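Local coordinates for suppressor of fused family protein (Neisseria gonorrhoeae, PDB 3K5J) that is of unknown function but resembles the N-terminal domain of human Suppressor of fused, and may therefore act through protein binding, at residues Q61-F73 with L129-L141. Sequence-based numbering, arbitrary orientation.
Sequences QFLGQEFFIISPF and LEYMDNVRFFWLL. With SO4 (sulfate ion), chain B.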
loop_
_atom_site.group_PDB
_atom_site.type_symbol
_atom_site.label_atom_id
_atom_site.label_comp_id
_atom_site.label_asym_id
_atom_site.label_seq_id
_atom_site.Cartn_x
_atom_site.Cartn_y
_atom_site.Cartn_z
ATOM N N GLN A 61 10.732 -9.701 -5.022
ATOM C CA GLN A 61 11.608 -10.728 -5.569
ATOM C C GLN A 61 10.893 -11.613 -6.601
ATOM O O GLN A 61 11.563 -12.218 -7.438
ATOM C CB GLN A 61 12.221 -11.569 -4.448
ATOM C CG GLN A 61 13.117 -10.811 -3.510
ATOM C CD GLN A 61 13.988 -11.736 -2.682
ATOM O OE1 GLN A 61 13.525 -12.403 -1.734
ATOM N NE2 GLN A 61 15.293 -11.821 -3.076
ATOM N N PHE A 62 9.571 -11.712 -6.523
ATOM C CA PHE A 62 8.798 -12.512 -7.469
ATOM C C PHE A 62 7.966 -11.659 -8.413
ATOM O O PHE A 62 7.811 -12.011 -9.566
ATOM C CB PHE A 62 7.914 -13.497 -6.690
ATOM C CG PHE A 62 8.712 -14.457 -5.841
ATOM C CD1 PHE A 62 9.180 -15.650 -6.382
ATOM C CD2 PHE A 62 9.050 -14.145 -4.501
ATOM C CE1 PHE A 62 9.935 -16.529 -5.613
ATOM C CE2 PHE A 62 9.844 -15.016 -3.732
ATOM C CZ PHE A 62 10.264 -16.218 -4.302
ATOM N N LEU A 63 7.439 -10.520 -7.928
ATOM C CA LEU A 63 6.479 -9.700 -8.669
ATOM C C LEU A 63 7.114 -8.474 -9.343
ATOM O O LEU A 63 6.538 -7.903 -10.281
ATOM C CB LEU A 63 5.387 -9.231 -7.689
ATOM C CG LEU A 63 4.071 -8.756 -8.211
ATOM C CD1 LEU A 63 3.369 -9.941 -8.862
ATOM C CD2 LEU A 63 3.210 -8.140 -7.100
ATOM N N GLY A 64 8.256 -8.026 -8.823
ATOM C CA GLY A 64 8.893 -6.822 -9.323
ATOM C C GLY A 64 8.443 -5.496 -8.679
ATOM O O GLY A 64 8.883 -4.410 -9.066
ATOM N N GLN A 65 7.562 -5.610 -7.674
ATOM C CA GLN A 65 7.084 -4.442 -6.948
ATOM C C GLN A 65 6.740 -4.834 -5.493
ATOM O O GLN A 65 6.432 -5.986 -5.206
ATOM C CB GLN A 65 5.894 -3.741 -7.625
ATOM C CG GLN A 65 4.755 -4.711 -7.975
ATOM C CD GLN A 65 4.604 -4.998 -9.442
ATOM O OE1 GLN A 65 5.532 -4.775 -10.222
ATOM N NE2 GLN A 65 3.450 -5.545 -9.822
ATOM N N GLU A 66 6.823 -3.816 -4.655
ATOM C CA GLU A 66 6.314 -3.806 -3.292
ATOM C C GLU A 66 5.162 -2.814 -3.210
ATOM O O GLU A 66 4.923 -2.049 -4.158
ATOM C CB GLU A 66 7.396 -3.368 -2.318
ATOM C CG GLU A 66 8.642 -4.227 -2.282
ATOM C CD GLU A 66 8.514 -5.654 -1.788
ATOM O OE1 GLU A 66 7.438 -6.026 -1.264
ATOM O OE2 GLU A 66 9.515 -6.422 -1.954
ATOM N N PHE A 67 4.483 -2.808 -2.059
ATOM C CA PHE A 67 3.288 -1.998 -1.856
ATOM C C PHE A 67 3.391 -1.245 -0.525
ATOM O O PHE A 67 3.981 -1.745 0.444
ATOM C CB PHE A 67 2.050 -2.889 -1.847
ATOM C CG PHE A 67 1.865 -3.666 -3.122
ATOM C CD1 PHE A 67 1.341 -3.036 -4.251
ATOM C CD2 PHE A 67 2.342 -4.945 -3.255
ATOM C CE1 PHE A 67 1.223 -3.721 -5.429
ATOM C CE2 PHE A 67 2.251 -5.615 -4.473
ATOM C CZ PHE A 67 1.704 -5.007 -5.550
ATOM N N PHE A 68 2.783 -0.064 -0.431
ATOM C CA PHE A 68 2.748 0.646 0.829
ATOM C C PHE A 68 1.408 1.310 1.088
ATOM O O PHE A 68 0.671 1.671 0.159
ATOM C CB PHE A 68 3.891 1.689 0.951
ATOM C CG PHE A 68 3.834 2.790 -0.029
ATOM C CD1 PHE A 68 3.134 3.959 0.291
ATOM C CD2 PHE A 68 4.486 2.721 -1.232
ATOM C CE1 PHE A 68 3.049 5.001 -0.620
ATOM C CE2 PHE A 68 4.415 3.776 -2.123
ATOM C CZ PHE A 68 3.697 4.913 -1.834
ATOM N N ILE A 69 1.131 1.499 2.376
ATOM C CA ILE A 69 -0.088 2.136 2.901
ATOM C C ILE A 69 0.344 3.367 3.693
ATOM O O ILE A 69 1.269 3.266 4.542
ATOM C CB ILE A 69 -0.869 1.175 3.814
ATOM C CG1 ILE A 69 -1.334 -0.070 3.066
ATOM C CG2 ILE A 69 -2.047 1.895 4.492
ATOM C CD1 ILE A 69 -1.680 -1.289 3.928
ATOM N N ILE A 70 -0.322 4.488 3.424
ATOM C CA ILE A 70 -0.107 5.733 4.185
ATOM C C ILE A 70 -1.266 5.876 5.164
ATOM O O ILE A 70 -2.419 5.942 4.755
ATOM C CB ILE A 70 0.031 7.007 3.298
ATOM C CG1 ILE A 70 0.890 6.762 2.050
ATOM C CG2 ILE A 70 0.506 8.196 4.139
ATOM C CD1 ILE A 70 0.900 7.955 1.079
ATOM N N SER A 71 -0.966 5.867 6.461
ATOM C CA SER A 71 -1.990 5.783 7.504
ATOM C C SER A 71 -2.001 7.006 8.396
ATOM O O SER A 71 -0.942 7.466 8.845
ATOM C CB SER A 71 -1.762 4.559 8.377
ATOM O OG SER A 71 -2.827 4.347 9.276
ATOM N N PRO A 72 -3.201 7.500 8.727
ATOM C CA PRO A 72 -3.264 8.656 9.637
ATOM C C PRO A 72 -2.814 8.380 11.068
ATOM O O PRO A 72 -2.485 9.320 11.817
ATOM C CB PRO A 72 -4.758 9.065 9.557
ATOM C CG PRO A 72 -5.475 7.877 9.152
ATOM C CD PRO A 72 -4.538 7.127 8.222
ATOM N N PHE A 73 -2.842 7.124 11.454
ATOM C CA PHE A 73 -2.437 6.716 12.786
ATOM C C PHE A 73 -1.744 5.359 12.738
ATOM O O PHE A 73 -1.845 4.604 11.763
ATOM C CB PHE A 73 -3.659 6.696 13.741
ATOM C CG PHE A 73 -4.863 5.913 13.194
ATOM C CD1 PHE A 73 -4.907 4.521 13.249
ATOM C CD2 PHE A 73 -5.949 6.585 12.669
ATOM C CE1 PHE A 73 -6.029 3.808 12.760
ATOM C CE2 PHE A 73 -7.054 5.877 12.147
ATOM C CZ PHE A 73 -7.106 4.522 12.227
ATOM N N LEU A 129 11.243 7.382 -4.493
ATOM C CA LEU A 129 10.666 6.235 -3.810
ATOM C C LEU A 129 10.236 5.142 -4.807
ATOM O O LEU A 129 10.454 3.965 -4.559
ATOM C CB LEU A 129 9.500 6.638 -2.934
ATOM C CG LEU A 129 8.900 5.462 -2.126
ATOM C CD1 LEU A 129 9.885 4.912 -1.065
ATOM C CD2 LEU A 129 7.548 5.870 -1.437
ATOM N N GLU A 130 9.663 5.537 -5.943
ATOM C CA GLU A 130 9.111 4.610 -6.928
ATOM C C GLU A 130 10.068 3.492 -7.349
ATOM O O GLU A 130 9.636 2.356 -7.463
ATOM C CB GLU A 130 8.640 5.401 -8.157
ATOM C CG GLU A 130 7.876 4.573 -9.197
ATOM C CD GLU A 130 7.818 5.243 -10.545
ATOM O OE1 GLU A 130 8.488 6.286 -10.743
ATOM O OE2 GLU A 130 7.059 4.727 -11.378
ATOM N N TYR A 131 11.320 3.837 -7.671
ATOM C CA TYR A 131 12.289 2.859 -8.187
ATOM C C TYR A 131 13.433 2.636 -7.253
ATOM O O TYR A 131 14.085 3.577 -6.805
ATOM C CB TYR A 131 12.868 3.319 -9.538
ATOM C CG TYR A 131 11.991 2.965 -10.738
ATOM C CD1 TYR A 131 10.949 3.783 -11.183
ATOM C CD2 TYR A 131 12.237 1.813 -11.467
ATOM C CE1 TYR A 131 10.172 3.416 -12.276
ATOM C CE2 TYR A 131 11.443 1.435 -12.539
ATOM C CZ TYR A 131 10.416 2.243 -12.961
ATOM O OH TYR A 131 9.650 1.865 -14.065
HETATM N N MSE A 132 13.708 1.357 -7.052
HETATM C CA MSE A 132 14.947 0.826 -6.488
HETATM C C MSE A 132 15.496 -0.356 -7.297
HETATM O O MSE A 132 14.909 -1.394 -7.288
HETATM C CB MSE A 132 14.590 0.204 -5.143
HETATM C CG MSE A 132 15.654 -0.435 -4.331
HETATM SE SE MSE A 132 15.048 -1.602 -2.966
HETATM C CE MSE A 132 14.465 -3.204 -3.792
ATOM N N ASP A 133 16.641 -0.240 -7.949
ATOM C CA ASP A 133 17.158 -1.387 -8.758
ATOM C C ASP A 133 16.313 -2.706 -8.791
ATOM O O ASP A 133 16.246 -3.488 -7.837
ATOM C CB ASP A 133 18.589 -1.744 -8.421
ATOM C CG ASP A 133 19.237 -2.560 -9.528
ATOM O OD1 ASP A 133 19.136 -2.141 -10.692
ATOM O OD2 ASP A 133 19.823 -3.610 -9.244
ATOM N N ASN A 134 15.697 -2.923 -9.951
ATOM C CA ASN A 134 14.821 -4.098 -10.284
ATOM C C ASN A 134 13.406 -4.079 -9.697
ATOM O O ASN A 134 12.591 -4.926 -10.097
ATOM C CB ASN A 134 15.406 -5.540 -10.181
ATOM C CG ASN A 134 16.660 -5.731 -11.038
ATOM O OD1 ASN A 134 16.660 -5.413 -12.219
ATOM N ND2 ASN A 134 17.716 -6.276 -10.439
ATOM N N VAL A 135 13.091 -3.078 -8.849
ATOM C CA VAL A 135 11.854 -3.133 -8.089
ATOM C C VAL A 135 11.193 -1.782 -7.950
ATOM O O VAL A 135 11.843 -0.771 -7.711
ATOM C CB VAL A 135 12.127 -3.760 -6.695
ATOM C CG1 VAL A 135 10.924 -3.756 -5.801
ATOM C CG2 VAL A 135 12.669 -5.230 -6.847
ATOM N N ARG A 136 9.873 -1.772 -8.074
ATOM C CA ARG A 136 9.121 -0.555 -7.883
ATOM C C ARG A 136 8.272 -0.589 -6.623
ATOM O O ARG A 136 8.010 -1.653 -6.086
ATOM C CB ARG A 136 8.230 -0.380 -9.095
ATOM C CG ARG A 136 9.027 -0.181 -10.397
ATOM C CD ARG A 136 8.119 -0.180 -11.617
ATOM N NE ARG A 136 7.446 1.099 -11.759
ATOM C CZ ARG A 136 6.496 1.321 -12.674
ATOM N NH1 ARG A 136 6.025 0.346 -13.455
ATOM N NH2 ARG A 136 6.007 2.524 -12.788
ATOM N N PHE A 137 7.892 0.586 -6.138
ATOM C CA PHE A 137 7.083 0.750 -4.923
ATOM C C PHE A 137 5.781 1.437 -5.284
ATOM O O PHE A 137 5.769 2.605 -5.700
ATOM C CB PHE A 137 7.852 1.567 -3.882
ATOM C CG PHE A 137 8.979 0.758 -3.270
ATOM C CD1 PHE A 137 10.177 0.562 -3.947
ATOM C CD2 PHE A 137 8.811 0.175 -2.035
ATOM C CE1 PHE A 137 11.127 -0.282 -3.453
ATOM C CE2 PHE A 137 9.800 -0.653 -1.509
ATOM C CZ PHE A 137 10.964 -0.853 -2.214
ATOM N N PHE A 138 4.704 0.679 -5.177
ATOM C CA PHE A 138 3.369 1.146 -5.516
ATOM C C PHE A 138 2.546 1.456 -4.272
ATOM O O PHE A 138 2.663 0.805 -3.240
ATOM C CB PHE A 138 2.604 0.117 -6.405
ATOM C CG PHE A 138 3.206 -0.130 -7.757
ATOM C CD1 PHE A 138 4.032 0.782 -8.378
ATOM C CD2 PHE A 138 2.988 -1.337 -8.370
ATOM C CE1 PHE A 138 4.529 0.513 -9.637
ATOM C CE2 PHE A 138 3.531 -1.619 -9.629
ATOM C CZ PHE A 138 4.309 -0.677 -10.233
ATOM N N TRP A 139 1.660 2.436 -4.424
ATOM C CA TRP A 139 0.797 2.951 -3.363
ATOM C C TRP A 139 -0.554 2.254 -3.363
ATOM O O TRP A 139 -1.241 2.174 -4.386
ATOM C CB TRP A 139 0.615 4.440 -3.619
ATOM C CG TRP A 139 -0.225 5.189 -2.697
ATOM C CD1 TRP A 139 -0.449 4.924 -1.391
ATOM C CD2 TRP A 139 -0.854 6.438 -2.966
ATOM N NE1 TRP A 139 -1.211 5.910 -0.819
ATOM C CE2 TRP A 139 -1.472 6.858 -1.770
ATOM C CE3 TRP A 139 -0.979 7.240 -4.096
ATOM C CZ2 TRP A 139 -2.167 8.057 -1.673
ATOM C CZ3 TRP A 139 -1.687 8.415 -4.012
ATOM C CH2 TRP A 139 -2.262 8.813 -2.815
ATOM N N LEU A 140 -0.912 1.696 -2.217
ATOM C CA LEU A 140 -2.249 1.172 -1.966
ATOM C C LEU A 140 -3.159 2.335 -1.487
ATOM O O LEU A 140 -3.185 2.667 -0.306
ATOM C CB LEU A 140 -2.168 0.059 -0.935
ATOM C CG LEU A 140 -1.437 -1.212 -1.355
ATOM C CD1 LEU A 140 -1.227 -2.157 -0.202
ATOM C CD2 LEU A 140 -2.109 -1.878 -2.539
ATOM N N LEU A 141 -3.878 2.927 -2.430
ATOM C CA LEU A 141 -4.699 4.101 -2.170
ATOM C C LEU A 141 -6.121 3.637 -1.795
ATOM O O LEU A 141 -6.782 2.990 -2.613
ATOM C CB LEU A 141 -4.755 4.955 -3.440
ATOM C CG LEU A 141 -5.812 6.060 -3.501
ATOM C CD1 LEU A 141 -5.656 7.013 -2.310
ATOM C CD2 LEU A 141 -5.715 6.785 -4.849
HETATM S S SO4 B . 18.188 -12.722 -0.794
HETATM O O1 SO4 B . 17.743 -11.810 0.254
HETATM O O2 SO4 B . 17.059 -13.422 -1.394
HETATM O O3 SO4 B . 18.913 -11.938 -1.798
HETATM O O4 SO4 B . 19.114 -13.721 -0.234
HETATM O O HOH W 1 9.839 -3.959 -11.536
HETATM O O HOH W 2 -2.440 4.643 1.510
#
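Glu66 and Phe68 on one strand alternate with Arg136, Phe138 and Leu140 on the other in a parallel ladder. Glu66 N donates to Arg136 O at 2.9 Å, and Phe138 N returns an almost straight bond to Glu66 O (2.9 Å, 177° at the hydrogen); Arg136 N to Gly64 O, Phe68 N to Phe138 O (bent, 143°) and Leu140 N to Phe68 O extend the series. Where the strands separate, a water accepts from Ile70 N and Trp139 NE1 and donates to Leu140 O, linking the two strands.

Aromatic rings pack on both faces of this strand pair. On one, Phe68 turns its ring across the neighbouring strand, CG lying between backbone N and carbonyl carbon (chi1 64°). Trp139 CA thus sits over a face of that ring, 4.0 Å from its centroid, while the indole lies nearly parallel but slid aside; Leu129 CD2 reaches Phe68 CE2 at 3.8 Å. Alongside, the aliphatic part of Glu66 runs beside the Phe137 ring. On the other face, Gln65 CD meets Phe138 CE2 at 3.6 Å, its NE2 bonding to Phe96 O, and Phe67 CB packs on Leu140 CD1 (3.7 Å).

Direct cross-strand polarity is thus confined to the backbone; side chains meet mainly by van der Waals contact. The buried Glu66 carboxylate, held by the Gly58 and Gly60 amides and the Ser56 and Tyr4 hydroxyls, is probably stabilised as an anion.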